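PDB 6TGF: exopolysaccharide biosynthesis protein, which modifies the exopolysaccharide biofilm of Pantoea stewartii, probably as a glycan hydrolase built on a trimeric, bacteriophage tailspike-like parallel beta-helix. Local coordinates for residues 437-442 / 458-463; 126-131 / 144-149; 275-280 / 307-312; 547-552 / 659-664. All coordinates share one frame; numbering follows the deposited sequence.

Contact 1 (437-442 / 458-463); sequences QSLIHN and QWIIDA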
loop_
_atom_site.group_PDB
_atom_site.type_symbol
_atom_site.label_atom_id
_atom_site.label_comp_id
_atom_site.label_asym_id
_atom_site.label_seq_id
_atom_site.Cartn_x
_atom_site.Cartn_y
_atom_site.Cartn_z
ATOM N N GLN B 437 -14.833 -3.400 8.867
ATOM C CA GLN B 437 -14.077 -2.435 8.018
ATOM C C GLN B 437 -12.608 -2.871 7.903
ATOM O O GLN B 437 -11.724 -1.995 7.981
ATOM C CB GLN B 437 -14.184 -1.022 8.600
ATOM C CG GLN B 437 -15.601 -0.461 8.617
ATOM C CD GLN B 437 -16.419 -0.925 9.799
ATOM O OE1 GLN B 437 -17.517 -1.456 9.646
ATOM N NE2 GLN B 437 -15.891 -0.725 10.994
ATOM N N SER B 438 -12.356 -4.171 7.701
ATOM C CA SER B 438 -11.007 -4.796 7.756
ATOM C C SER B 438 -10.547 -5.236 6.358
ATOM O O SER B 438 -11.413 -5.403 5.476
ATOM C CB SER B 438 -11.008 -5.937 8.733
ATOM O OG SER B 438 -11.212 -5.457 10.054
ATOM N N LEU B 439 -9.230 -5.406 6.172
ATOM C CA LEU B 439 -8.592 -5.713 4.861
ATOM C C LEU B 439 -7.470 -6.749 5.022
ATOM O O LEU B 439 -6.728 -6.682 6.023
ATOM C CB LEU B 439 -8.028 -4.424 4.252
ATOM C CG LEU B 439 -9.051 -3.340 3.913
ATOM C CD1 LEU B 439 -9.193 -2.346 5.056
ATOM C CD2 LEU B 439 -8.665 -2.613 2.633
ATOM N N ILE B 440 -7.353 -7.656 4.045
ATOM C CA ILE B 440 -6.180 -8.556 3.827
ATOM C C ILE B 440 -5.628 -8.272 2.425
ATOM O O ILE B 440 -6.418 -8.324 1.462
ATOM C CB ILE B 440 -6.576 -10.036 4.004
ATOM C CG1 ILE B 440 -6.840 -10.373 5.473
ATOM C CG2 ILE B 440 -5.528 -10.957 3.393
ATOM C CD1 ILE B 440 -7.503 -11.715 5.700
ATOM N N HIS B 441 -4.329 -7.978 2.316
ATOM C CA HIS B 441 -3.636 -7.670 1.037
ATOM C C HIS B 441 -2.369 -8.522 0.904
ATOM O O HIS B 441 -1.415 -8.285 1.667
ATOM C CB HIS B 441 -3.315 -6.173 0.937
ATOM C CG HIS B 441 -2.587 -5.805 -0.312
ATOM N ND1 HIS B 441 -3.245 -5.539 -1.500
ATOM C CD2 HIS B 441 -1.268 -5.674 -0.573
ATOM C CE1 HIS B 441 -2.361 -5.248 -2.434
ATOM N NE2 HIS B 441 -1.141 -5.326 -1.890
ATOM N N ASN B 442 -2.367 -9.466 -0.042
ATOM C CA ASN B 442 -1.159 -10.200 -0.505
ATOM C C ASN B 442 -0.567 -10.992 0.668
ATOM O O ASN B 442 0.500 -10.594 1.171
ATOM C CB ASN B 442 -0.143 -9.239 -1.132
ATOM C CG ASN B 442 0.960 -9.944 -1.891
ATOM O OD1 ASN B 442 0.968 -11.168 -2.000
ATOM N ND2 ASN B 442 1.897 -9.177 -2.426
ATOM N N GLN B 458 -16.115 -8.352 8.373
ATOM C CA GLN B 458 -16.297 -7.572 7.119
ATOM C C GLN B 458 -14.907 -7.304 6.533
ATOM O O GLN B 458 -14.205 -6.415 7.061
ATOM C CB GLN B 458 -17.055 -6.274 7.398
ATOM C CG GLN B 458 -17.352 -5.452 6.151
ATOM C CD GLN B 458 -17.926 -4.095 6.481
ATOM O OE1 GLN B 458 -17.410 -3.370 7.329
ATOM N NE2 GLN B 458 -19.004 -3.740 5.805
ATOM N N TRP B 459 -14.527 -8.060 5.498
ATOM C CA TRP B 459 -13.138 -8.126 4.972
ATOM C C TRP B 459 -13.117 -7.851 3.466
ATOM O O TRP B 459 -13.924 -8.462 2.741
ATOM C CB TRP B 459 -12.519 -9.495 5.275
ATOM C CG TRP B 459 -12.284 -9.765 6.729
ATOM C CD1 TRP B 459 -13.153 -10.337 7.612
ATOM C CD2 TRP B 459 -11.080 -9.498 7.471
ATOM N NE1 TRP B 459 -12.578 -10.436 8.850
ATOM C CE2 TRP B 459 -11.306 -9.931 8.795
ATOM C CE3 TRP B 459 -9.839 -8.935 7.148
ATOM C CZ2 TRP B 459 -10.335 -9.817 9.789
ATOM C CZ3 TRP B 459 -8.881 -8.821 8.133
ATOM C CH2 TRP B 459 -9.129 -9.256 9.436
ATOM N N ILE B 460 -12.226 -6.953 3.031
ATOM C CA ILE B 460 -11.638 -6.957 1.659
ATOM C C ILE B 460 -10.439 -7.910 1.704
ATOM O O ILE B 460 -9.575 -7.720 2.581
ATOM C CB ILE B 460 -11.236 -5.543 1.188
ATOM C CG1 ILE B 460 -12.458 -4.641 0.987
ATOM C CG2 ILE B 460 -10.385 -5.619 -0.074
ATOM C CD1 ILE B 460 -12.122 -3.187 0.719
ATOM N N ILE B 461 -10.402 -8.905 0.815
ATOM C CA ILE B 461 -9.310 -9.922 0.744
ATOM C C ILE B 461 -8.790 -9.986 -0.697
ATOM O O ILE B 461 -9.436 -10.644 -1.532
ATOM C CB ILE B 461 -9.794 -11.293 1.260
ATOM C CG1 ILE B 461 -10.454 -11.170 2.638
ATOM C CG2 ILE B 461 -8.648 -12.296 1.259
ATOM C CD1 ILE B 461 -10.933 -12.479 3.233
ATOM N N ASP B 462 -7.670 -9.308 -0.966
ATOM C CA ASP B 462 -6.933 -9.360 -2.258
ATOM C C ASP B 462 -5.694 -10.246 -2.094
ATOM O O ASP B 462 -4.927 -10.013 -1.138
ATOM C CB ASP B 462 -6.501 -7.970 -2.727
ATOM C CG ASP B 462 -7.644 -7.068 -3.153
ATOM O OD1 ASP B 462 -8.684 -7.596 -3.604
ATOM O OD2 ASP B 462 -7.482 -5.839 -3.034
ATOM N N ALA B 463 -5.515 -11.211 -3.001
ATOM C CA ALA B 463 -4.299 -12.042 -3.152
ATOM C C ALA B 463 -3.992 -12.788 -1.847
ATOM O O ALA B 463 -2.823 -12.769 -1.410
ATOM C CB ALA B 463 -3.142 -11.172 -3.584
HETATM O O HOH W 1 -5.919 -4.348 -1.484
#

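Contact 2 (126-131 / 144-149); sequences PSHAMA and PDVSQP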
loop_
_atom_site.group_PDB
_atom_site.type_symbol
_atom_site.label_atom_id
_atom_site.label_comp_id
_atom_site.label_asym_id
_atom_site.label_seq_id
_atom_site.Cartn_x
_atom_site.Cartn_y
_atom_site.Cartn_z
ATOM N N PRO B 126 30.506 20.126 51.924
ATOM C CA PRO B 126 30.168 19.948 50.510
ATOM C C PRO B 126 30.111 21.294 49.772
ATOM O O PRO B 126 30.459 21.337 48.606
ATOM C CB PRO B 126 28.797 19.251 50.522
ATOM C CG PRO B 126 28.270 19.455 51.929
ATOM C CD PRO B 126 29.499 19.523 52.810
ATOM N N SER B 127 29.676 22.349 50.468
ATOM C CA SER B 127 29.764 23.762 50.016
ATOM C C SER B 127 31.169 24.288 50.325
ATOM O O SER B 127 31.458 24.536 51.511
ATOM C CB SER B 127 28.695 24.609 50.661
ATOM O OG SER B 127 28.632 25.890 50.054
ATOM N N HIS B 128 32.015 24.426 49.299
ATOM C CA HIS B 128 33.426 24.880 49.431
ATOM C C HIS B 128 33.940 25.449 48.105
ATOM O O HIS B 128 33.463 25.011 47.040
ATOM C CB HIS B 128 34.316 23.729 49.923
ATOM C CG HIS B 128 34.423 22.589 48.966
ATOM N ND1 HIS B 128 33.563 21.509 49.005
ATOM C CD2 HIS B 128 35.280 22.354 47.948
ATOM C CE1 HIS B 128 33.884 20.657 48.055
ATOM N NE2 HIS B 128 34.935 21.152 47.390
ATOM N N ALA B 129 34.872 26.401 48.191
ATOM C CA ALA B 129 35.759 26.832 47.088
ATOM C C ALA B 129 36.898 25.816 46.968
ATOM O O ALA B 129 37.286 25.245 48.006
ATOM C CB ALA B 129 36.295 28.216 47.356
ATOM N N MET B 130 37.405 25.599 45.752
ATOM C CA MET B 130 38.535 24.671 45.485
ATOM C C MET B 130 39.491 25.318 44.477
ATOM O O MET B 130 39.012 25.821 43.441
ATOM C CB MET B 130 38.033 23.331 44.939
ATOM C CG MET B 130 39.096 22.248 44.929
ATOM S SD MET B 130 38.542 20.750 44.081
ATOM C CE MET B 130 37.717 19.901 45.426
ATOM N N ALA B 131 40.791 25.299 44.787
ATOM C CA ALA B 131 41.878 25.865 43.957
ATOM C C ALA B 131 43.007 24.837 43.830
ATOM O O ALA B 131 43.404 24.261 44.860
ATOM C CB ALA B 131 42.370 27.154 44.566
ATOM N N PRO B 144 35.322 29.426 43.020
ATOM C CA PRO B 144 34.900 30.023 44.287
ATOM C C PRO B 144 33.777 29.237 44.981
ATOM O O PRO B 144 33.640 29.363 46.179
ATOM C CB PRO B 144 34.418 31.420 43.869
ATOM C CG PRO B 144 33.910 31.226 42.457
ATOM C CD PRO B 144 34.812 30.168 41.856
ATOM N N ASP B 145 32.999 28.465 44.216
ATOM C CA ASP B 145 31.925 27.580 44.739
ATOM C C ASP B 145 31.720 26.429 43.749
ATOM O O ASP B 145 31.275 26.701 42.618
ATOM C CB ASP B 145 30.636 28.369 44.984
ATOM C CG ASP B 145 29.523 27.574 45.650
ATOM O OD1 ASP B 145 29.806 26.471 46.165
ATOM O OD2 ASP B 145 28.378 28.069 45.654
ATOM N N VAL B 146 32.027 25.199 44.173
ATOM C CA VAL B 146 31.957 23.965 43.330
ATOM C C VAL B 146 30.487 23.587 43.096
ATOM O O VAL B 146 30.247 22.689 42.273
ATOM C CB VAL B 146 32.750 22.795 43.949
ATOM C CG1 VAL B 146 34.215 23.148 44.152
ATOM C CG2 VAL B 146 32.135 22.289 45.247
ATOM N N SER B 147 29.548 24.242 43.790
ATOM C CA SER B 147 28.081 24.025 43.669
ATOM C C SER B 147 27.482 24.894 42.554
ATOM O O SER B 147 26.311 24.655 42.203
ATOM C CB SER B 147 27.397 24.281 44.986
ATOM O OG SER B 147 27.957 23.474 46.013
ATOM N N GLN B 148 28.244 25.858 42.019
ATOM C CA GLN B 148 27.800 26.771 40.927
ATOM C C GLN B 148 28.671 26.571 39.689
ATOM O O GLN B 148 29.886 26.423 39.800
ATOM C CB GLN B 148 27.868 28.233 41.376
ATOM C CG GLN B 148 26.919 28.574 42.516
ATOM C CD GLN B 148 25.488 28.215 42.201
ATOM O OE1 GLN B 148 24.990 28.473 41.108
ATOM N NE2 GLN B 148 24.815 27.605 43.163
ATOM N N PRO B 149 28.077 26.576 38.472
ATOM C CA PRO B 149 28.851 26.479 37.233
ATOM C C PRO B 149 29.515 27.813 36.857
ATOM O O PRO B 149 30.708 27.788 36.618
ATOM C CB PRO B 149 27.795 26.075 36.195
ATOM C CG PRO B 149 26.514 26.698 36.709
ATOM C CD PRO B 149 26.628 26.657 38.220
HETATM O O HOH W 2 27.371 26.465 47.789
#

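Contact 3 (275-280 / 307-312); sequences AGTFFV and ATTIVS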
loop_
_atom_site.group_PDB
_atom_site.type_symbol
_atom_site.label_atom_id
_atom_site.label_comp_id
_atom_site.label_asym_id
_atom_site.label_seq_id
_atom_site.Cartn_x
_atom_site.Cartn_y
_atom_site.Cartn_z
ATOM N N ALA B 275 20.979 -3.624 17.360
ATOM C CA ALA B 275 21.090 -4.899 16.610
ATOM C C ALA B 275 21.700 -5.965 17.530
ATOM O O ALA B 275 22.568 -5.605 18.352
ATOM C CB ALA B 275 21.910 -4.702 15.358
ATOM N N GLY B 276 21.239 -7.215 17.412
ATOM C CA GLY B 276 21.773 -8.376 18.154
ATOM C C GLY B 276 20.677 -9.231 18.770
ATOM O O GLY B 276 19.488 -8.899 18.592
ATOM N N THR B 277 21.070 -10.303 19.467
ATOM C CA THR B 277 20.170 -11.240 20.190
ATOM C C THR B 277 20.120 -10.838 21.668
ATOM O O THR B 277 21.204 -10.693 22.268
ATOM C CB THR B 277 20.631 -12.692 20.013
ATOM O OG1 THR B 277 20.724 -12.951 18.612
ATOM C CG2 THR B 277 19.698 -13.694 20.658
ATOM N N PHE B 278 18.914 -10.673 22.224
ATOM C CA PHE B 278 18.674 -10.211 23.617
ATOM C C PHE B 278 17.783 -11.212 24.360
ATOM O O PHE B 278 16.766 -11.655 23.790
ATOM C CB PHE B 278 18.046 -8.817 23.617
ATOM C CG PHE B 278 18.969 -7.737 23.116
ATOM C CD1 PHE B 278 19.126 -7.515 21.758
ATOM C CD2 PHE B 278 19.701 -6.964 24.002
ATOM C CE1 PHE B 278 19.985 -6.530 21.297
ATOM C CE2 PHE B 278 20.559 -5.979 23.539
ATOM C CZ PHE B 278 20.698 -5.764 22.188
ATOM N N PHE B 279 18.162 -11.543 25.598
ATOM C CA PHE B 279 17.368 -12.374 26.539
ATOM C C PHE B 279 16.481 -11.455 27.388
ATOM O O PHE B 279 17.018 -10.540 28.046
ATOM C CB PHE B 279 18.280 -13.235 27.415
ATOM C CG PHE B 279 17.542 -14.109 28.397
ATOM C CD1 PHE B 279 16.687 -15.106 27.953
ATOM C CD2 PHE B 279 17.695 -13.933 29.763
ATOM C CE1 PHE B 279 16.006 -15.909 28.855
ATOM C CE2 PHE B 279 17.014 -14.737 30.664
ATOM C CZ PHE B 279 16.171 -15.723 30.208
ATOM N N VAL B 280 15.167 -11.695 27.366
ATOM C CA VAL B 280 14.140 -10.853 28.046
ATOM C C VAL B 280 13.178 -11.773 28.806
ATOM O O VAL B 280 12.483 -12.567 28.147
ATOM C CB VAL B 280 13.385 -9.968 27.032
ATOM C CG1 VAL B 280 12.354 -9.077 27.706
ATOM C CG2 VAL B 280 14.335 -9.130 26.189
ATOM N N ALA B 307 17.415 -7.111 12.363
ATOM C CA ALA B 307 18.774 -7.237 12.942
ATOM C C ALA B 307 18.701 -7.397 14.467
ATOM O O ALA B 307 19.775 -7.487 15.092
ATOM C CB ALA B 307 19.607 -6.042 12.554
ATOM N N THR B 308 17.494 -7.432 15.045
ATOM C CA THR B 308 17.256 -7.639 16.499
ATOM C C THR B 308 16.392 -8.888 16.704
ATOM O O THR B 308 15.284 -8.938 16.129
ATOM C CB THR B 308 16.602 -6.406 17.138
ATOM O OG1 THR B 308 17.473 -5.293 16.933
ATOM C CG2 THR B 308 16.335 -6.576 18.618
ATOM N N THR B 309 16.884 -9.844 17.499
ATOM C CA THR B 309 16.151 -11.069 17.917
ATOM C C THR B 309 15.900 -11.014 19.429
ATOM O O THR B 309 16.876 -10.828 20.182
ATOM C CB THR B 309 16.913 -12.341 17.525
ATOM O OG1 THR B 309 17.045 -12.354 16.103
ATOM C CG2 THR B 309 16.222 -13.609 17.979
ATOM N N ILE B 310 14.639 -11.156 19.845
ATOM C CA ILE B 310 14.244 -11.362 21.270
ATOM C C ILE B 310 14.142 -12.870 21.509
ATOM O O ILE B 310 13.651 -13.584 20.613
ATOM C CB ILE B 310 12.934 -10.623 21.620
ATOM C CG1 ILE B 310 13.169 -9.117 21.769
ATOM C CG2 ILE B 310 12.290 -11.213 22.869
ATOM C CD1 ILE B 310 11.904 -8.289 21.764
ATOM N N VAL B 311 14.609 -13.320 22.673
ATOM C CA VAL B 311 14.565 -14.742 23.118
ATOM C C VAL B 311 14.335 -14.729 24.635
ATOM O O VAL B 311 14.872 -13.825 25.298
ATOM C CB VAL B 311 15.847 -15.484 22.689
ATOM C CG1 VAL B 311 17.020 -15.238 23.621
ATOM C CG2 VAL B 311 15.614 -16.970 22.524
ATOM N N SER B 312 13.519 -15.651 25.152
ATOM C CA SER B 312 13.024 -15.635 26.555
ATOM C C SER B 312 13.066 -17.045 27.158
ATOM O O SER B 312 13.672 -17.940 26.534
ATOM C CB SER B 312 11.644 -15.036 26.614
ATOM O OG SER B 312 11.219 -14.859 27.959
#

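Contact 4 (547-552 / 659-664); sequences LANLYS and RVDAKM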
loop_
_atom_site.group_PDB
_atom_site.type_symbol
_atom_site.label_atom_id
_atom_site.label_comp_id
_atom_site.label_asym_id
_atom_site.label_seq_id
_atom_site.Cartn_x
_atom_site.Cartn_y
_atom_site.Cartn_z
ATOM N N LEU B 547 -20.811 -20.162 -33.580
ATOM C CA LEU B 547 -20.917 -19.366 -32.329
ATOM C C LEU B 547 -19.764 -19.753 -31.400
ATOM O O LEU B 547 -18.893 -18.897 -31.155
ATOM C CB LEU B 547 -22.277 -19.611 -31.665
ATOM C CG LEU B 547 -23.492 -19.034 -32.392
ATOM C CD1 LEU B 547 -24.752 -19.237 -31.568
ATOM C CD2 LEU B 547 -23.306 -17.556 -32.709
ATOM N N ALA B 548 -19.743 -21.002 -30.930
ATOM C CA ALA B 548 -18.755 -21.500 -29.946
ATOM C C ALA B 548 -18.771 -23.030 -29.886
ATOM O O ALA B 548 -19.699 -23.643 -30.448
ATOM C CB ALA B 548 -19.061 -20.909 -28.590
ATOM N N ASN B 549 -17.757 -23.605 -29.233
ATOM C CA ASN B 549 -17.762 -25.000 -28.723
ATOM C C ASN B 549 -18.151 -24.958 -27.242
ATOM O O ASN B 549 -17.419 -24.319 -26.462
ATOM C CB ASN B 549 -16.414 -25.700 -28.912
ATOM C CG ASN B 549 -16.384 -27.077 -28.284
ATOM O OD1 ASN B 549 -17.094 -27.980 -28.724
ATOM N ND2 ASN B 549 -15.576 -27.246 -27.250
ATOM N N LEU B 550 -19.269 -25.593 -26.883
ATOM C CA LEU B 550 -19.753 -25.715 -25.482
ATOM C C LEU B 550 -19.148 -26.976 -24.855
ATOM O O LEU B 550 -19.407 -28.075 -25.385
ATOM C CB LEU B 550 -21.283 -25.787 -25.475
ATOM C CG LEU B 550 -22.018 -24.593 -26.084
ATOM C CD1 LEU B 550 -23.505 -24.886 -26.196
ATOM C CD2 LEU B 550 -21.784 -23.327 -25.272
ATOM N N TYR B 551 -18.373 -26.820 -23.776
ATOM C CA TYR B 551 -17.850 -27.938 -22.949
ATOM C C TYR B 551 -18.791 -28.170 -21.763
ATOM O O TYR B 551 -18.828 -27.325 -20.846
ATOM C CB TYR B 551 -16.427 -27.664 -22.456
ATOM C CG TYR B 551 -15.809 -28.831 -21.729
ATOM C CD1 TYR B 551 -15.995 -29.008 -20.369
ATOM C CD2 TYR B 551 -15.066 -29.783 -22.407
ATOM C CE1 TYR B 551 -15.446 -30.087 -19.696
ATOM C CE2 TYR B 551 -14.506 -30.866 -21.749
ATOM C CZ TYR B 551 -14.699 -31.021 -20.388
ATOM O OH TYR B 551 -14.147 -32.086 -19.738
ATOM N N SER B 552 -19.519 -29.292 -21.789
ATOM C CA SER B 552 -20.462 -29.736 -20.730
ATOM C C SER B 552 -19.783 -30.808 -19.877
ATOM O O SER B 552 -19.627 -31.940 -20.327
ATOM C CB SER B 552 -21.749 -30.238 -21.337
ATOM O OG SER B 552 -22.083 -29.498 -22.502
ATOM N N ARG B 659 -17.216 -24.461 -20.113
ATOM C CA ARG B 659 -16.488 -23.527 -21.012
ATOM C C ARG B 659 -17.401 -23.109 -22.167
ATOM O O ARG B 659 -18.173 -23.958 -22.650
ATOM C CB ARG B 659 -15.229 -24.184 -21.585
ATOM C CG ARG B 659 -13.971 -23.970 -20.756
ATOM C CD ARG B 659 -12.885 -24.972 -21.094
ATOM N NE ARG B 659 -12.806 -25.286 -22.518
ATOM C CZ ARG B 659 -12.494 -26.481 -23.027
ATOM N NH1 ARG B 659 -12.239 -27.512 -22.238
ATOM N NH2 ARG B 659 -12.449 -26.646 -24.337
ATOM N N VAL B 660 -17.311 -21.842 -22.576
ATOM C CA VAL B 660 -17.781 -21.345 -23.901
ATOM C C VAL B 660 -16.532 -20.978 -24.709
ATOM O O VAL B 660 -16.005 -19.866 -24.515
ATOM C CB VAL B 660 -18.760 -20.162 -23.761
ATOM C CG1 VAL B 660 -19.087 -19.525 -25.104
ATOM C CG2 VAL B 660 -20.039 -20.579 -23.050
ATOM N N ASP B 661 -16.053 -21.908 -25.541
ATOM C CA ASP B 661 -14.918 -21.682 -26.474
ATOM C C ASP B 661 -15.444 -20.851 -27.645
ATOM O O ASP B 661 -15.772 -21.437 -28.694
ATOM C CB ASP B 661 -14.297 -23.001 -26.942
ATOM C CG ASP B 661 -13.829 -23.898 -25.811
ATOM O OD1 ASP B 661 -13.586 -23.373 -24.707
ATOM O OD2 ASP B 661 -13.718 -25.116 -26.047
ATOM N N ALA B 662 -15.547 -19.535 -27.442
ATOM C CA ALA B 662 -16.124 -18.568 -28.404
ATOM C C ALA B 662 -15.289 -18.566 -29.689
ATOM O O ALA B 662 -14.062 -18.361 -29.599
ATOM C CB ALA B 662 -16.194 -17.196 -27.780
ATOM N N LYS B 663 -15.939 -18.818 -30.829
ATOM C CA LYS B 663 -15.349 -18.722 -32.192
ATOM C C LYS B 663 -15.944 -17.491 -32.884
ATOM O O LYS B 663 -15.161 -16.629 -33.328
ATOM C CB LYS B 663 -15.627 -19.999 -32.992
ATOM C CG LYS B 663 -15.294 -21.303 -32.278
ATOM C CD LYS B 663 -13.815 -21.515 -32.040
ATOM C CE LYS B 663 -13.533 -22.723 -31.172
ATOM N NZ LYS B 663 -12.110 -22.786 -30.770
ATOM N N MET B 664 -17.278 -17.430 -32.962
ATOM C CA MET B 664 -18.063 -16.246 -33.404
ATOM C C MET B 664 -17.524 -15.754 -34.756
ATOM O O MET B 664 -17.321 -14.533 -34.915
ATOM C CB MET B 664 -17.966 -15.142 -32.343
ATOM C CG MET B 664 -19.306 -14.648 -31.838
ATOM S SD MET B 664 -20.332 -15.911 -31.037
ATOM C CE MET B 664 -19.318 -16.323 -29.620
#

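Contact 1 (437-442 / 458-463)
I440 and W459 meet on one face of two parallel strands, 438-441 and 458-462, that run in register with L439 beside I460 and I440 beside I461. The I440 side chain can be followed outward from the backbone. Its CB stands near CG2 of I461. From there the chain forks: CG2, anti to the backbone N, lies alongside I461 CG2 at 4.0 Å, while CG1, placed beside the backbone N by chi1 of -72°, turns toward the indole and comes 3.7 Å from W459 CZ3. The terminal CD1 stays beside the same ring atoms, 3.9 Å from W459 CE3. A second group shares the indole: S438 CB sits over one face of the six-membered ring, 3.6 Å from its centroid, in a CH-pi contact. L432 and I454 also pack on W459, and F419 on I440. Backbone bonds alternate between the strands, among them I440 N to I460 O and D462 N to I440 O. At the start of 437-442 the backbone N of Q437 bonds in the carbonyl plane to OE1 of Q458, at 3.0 Å.

On the other sheet face, L439 CD2 lies 4.0 Å from I460 CD1, and a water joins H441 ND1 to D462 OD2. The carboxylate of D462 also forms salt bridges with R483 of its own chain and R483 of the second subunit, while H441 NE2 bonds to E415 of the third subunit. One face thus lines the coil interior and the other the trimer interface, the arrangement of stacked coils in a tailspike-like parallel beta-helix.

Contact 2 (126-131 / 144-149)
An Asx turn at D145, set within a type I turn from D145 to Q148, presents V146 to H128 where the chain leaves edge strand 139-143. In the Asx turn the backbone N of S147 bonds to D145 OD1 at 3.3 Å, meeting the oxygen from above the carboxylate plane. The backbone N of V146 gives a fairly straight hydrogen bond to H128 O, at 3.2 Å and 166°. The V146 side chain points toward 126-131 and spreads its two methyl groups there. CG2 sits over one face of the H128 imidazole, 3.8 Å from the ring centroid and offset toward the rim, in a CH-pi contact; V146 CG1 lies 3.9 Å from CB of M130. Chi1 of H128, 65°, sets CG between the backbone N and the carbonyl carbon, and ND1 of the ring is hydrogen-bonded to N125 O.

The sheet involved is the four-stranded antiparallel one in which 129-134 pairs with 139-143, part of a region that matches the head-binding family of phage tailspikes. Between the partly exposed S127 and D145 a water bridges the two segments, 2.7 Å from S127 OG and donating to D145 OD2 at 2.9 Å. I50, I73 and I87 pack against H128, and F183 touches V146, whose backbone also bonds to E184 farther along the chain.

Contact 3 (275-280 / 307-312)
A307, just before strand 308-311, lies beside A275, with A307 CB 3.9 Å from A275 CB. The carbonyl O of A307 takes a hydrogen bond from the backbone N of G276. G276 has phi 133° and psi -180°, where a side chain would press against the carbonyl O of A275. T308 turns its side chain to the same face as F278; its CG2 approaches CD1 of the phenyl ring at 4.3 Å, while OG1 is bonded to P274 O and A298 N. T309, on the other face, lies alongside T277, its CB 4.0 Å from T277 OG1, and its backbone bonds to G276 through N and to F278 N through O. I310 returns to the face of T308, where its CG2 comes 4.4 Å from V280 CG2, and F320 packs against both residues.

Next, V311 receives the bond of V280 N on its carbonyl O and gives its own N-H to F278 O. Chi1 of 81° sets V311 CG1 between the backbone N and the carbonyl carbon, 4.3 Å from CD1 of F279. The F279 ring, its CG anti to the backbone N, extends past V311 to S312, with CE1 3.6 Å from S312 C and S312 O in plane at the ring edge. S312 closes the segment by donating from OG to V280 O, at 2.6 Å and in the carbonyl plane.

F278, T308 and I310 are buried, whereas T277 and T309 point to the more accessible face. With 308-311 bonded in turn to strand 332-335, this in-register parallel pairing is that of successive coils of a right-handed parallel beta-helix, here near its N-terminal end.

Contact 4 (547-552 / 659-664)
Strands 547-551 and 659-664 run antiparallel, their axes at 156°, with N549-D661 and Y551-R659 as hydrogen-bonded pairs and A548-A662 and L550-V660 as non-hydrogen-bonded ones. At one end L547 O accepts from both K663 N and M664 N, which approach from the same face of its plane.

On the side of N549, the D661 carboxylate is gripped by three donors. R659, its chain bent at chi3, meets it side-on: NE donates to D661 OD1 at 3.0 Å and NH2 to OD2 at 2.6 Å, each on a syn lone pair. N549 ND2 adds a bond to OD2 from the anti side, at 3.1 Å and 171°; its amide is also held by Q628 and D626.

NH1 of R659 lies over one face of the Y551 ring, 3.6 Å from CD2, while the centre of the guanidinium faces Y551 CB; the two planes are 21° apart. W506 of the third subunit adds a cation-pi contact with R659.

Strand 659-664 is an outermost strand of a five-stranded antiparallel sheet facing a second one in the C-terminal part of the chain. Toward that second sheet, L550 CD2 lies 3.9 Å from V660 CG2, and A548 CB 3.8 Å from V660 CG1; W559 packs on L550 and V660.

Along the chain the contacts come in the order 2, 3, 1, 4, each closing before the next opens, and none touches another. Contact 2, in the head-binding region, and contact 4, in the C-terminal antiparallel sheets, lie on opposite sides of the chain's centre, with centres about 100 Å apart. Between them stand contacts 3 and 1, about 32 Å apart centre to centre, both parallel pairings of beta-helix coils: 276-279 with 308-311 in an early coil, 438-441 with 458-467 farther along. The centres of contacts 1 and 4 are about 35 Å apart. The spread reflects an elongated, modular chain, and contacts 1 and 4 also reach neighbouring subunits, so trimer contacts involve both the beta-helix and the C-terminal part.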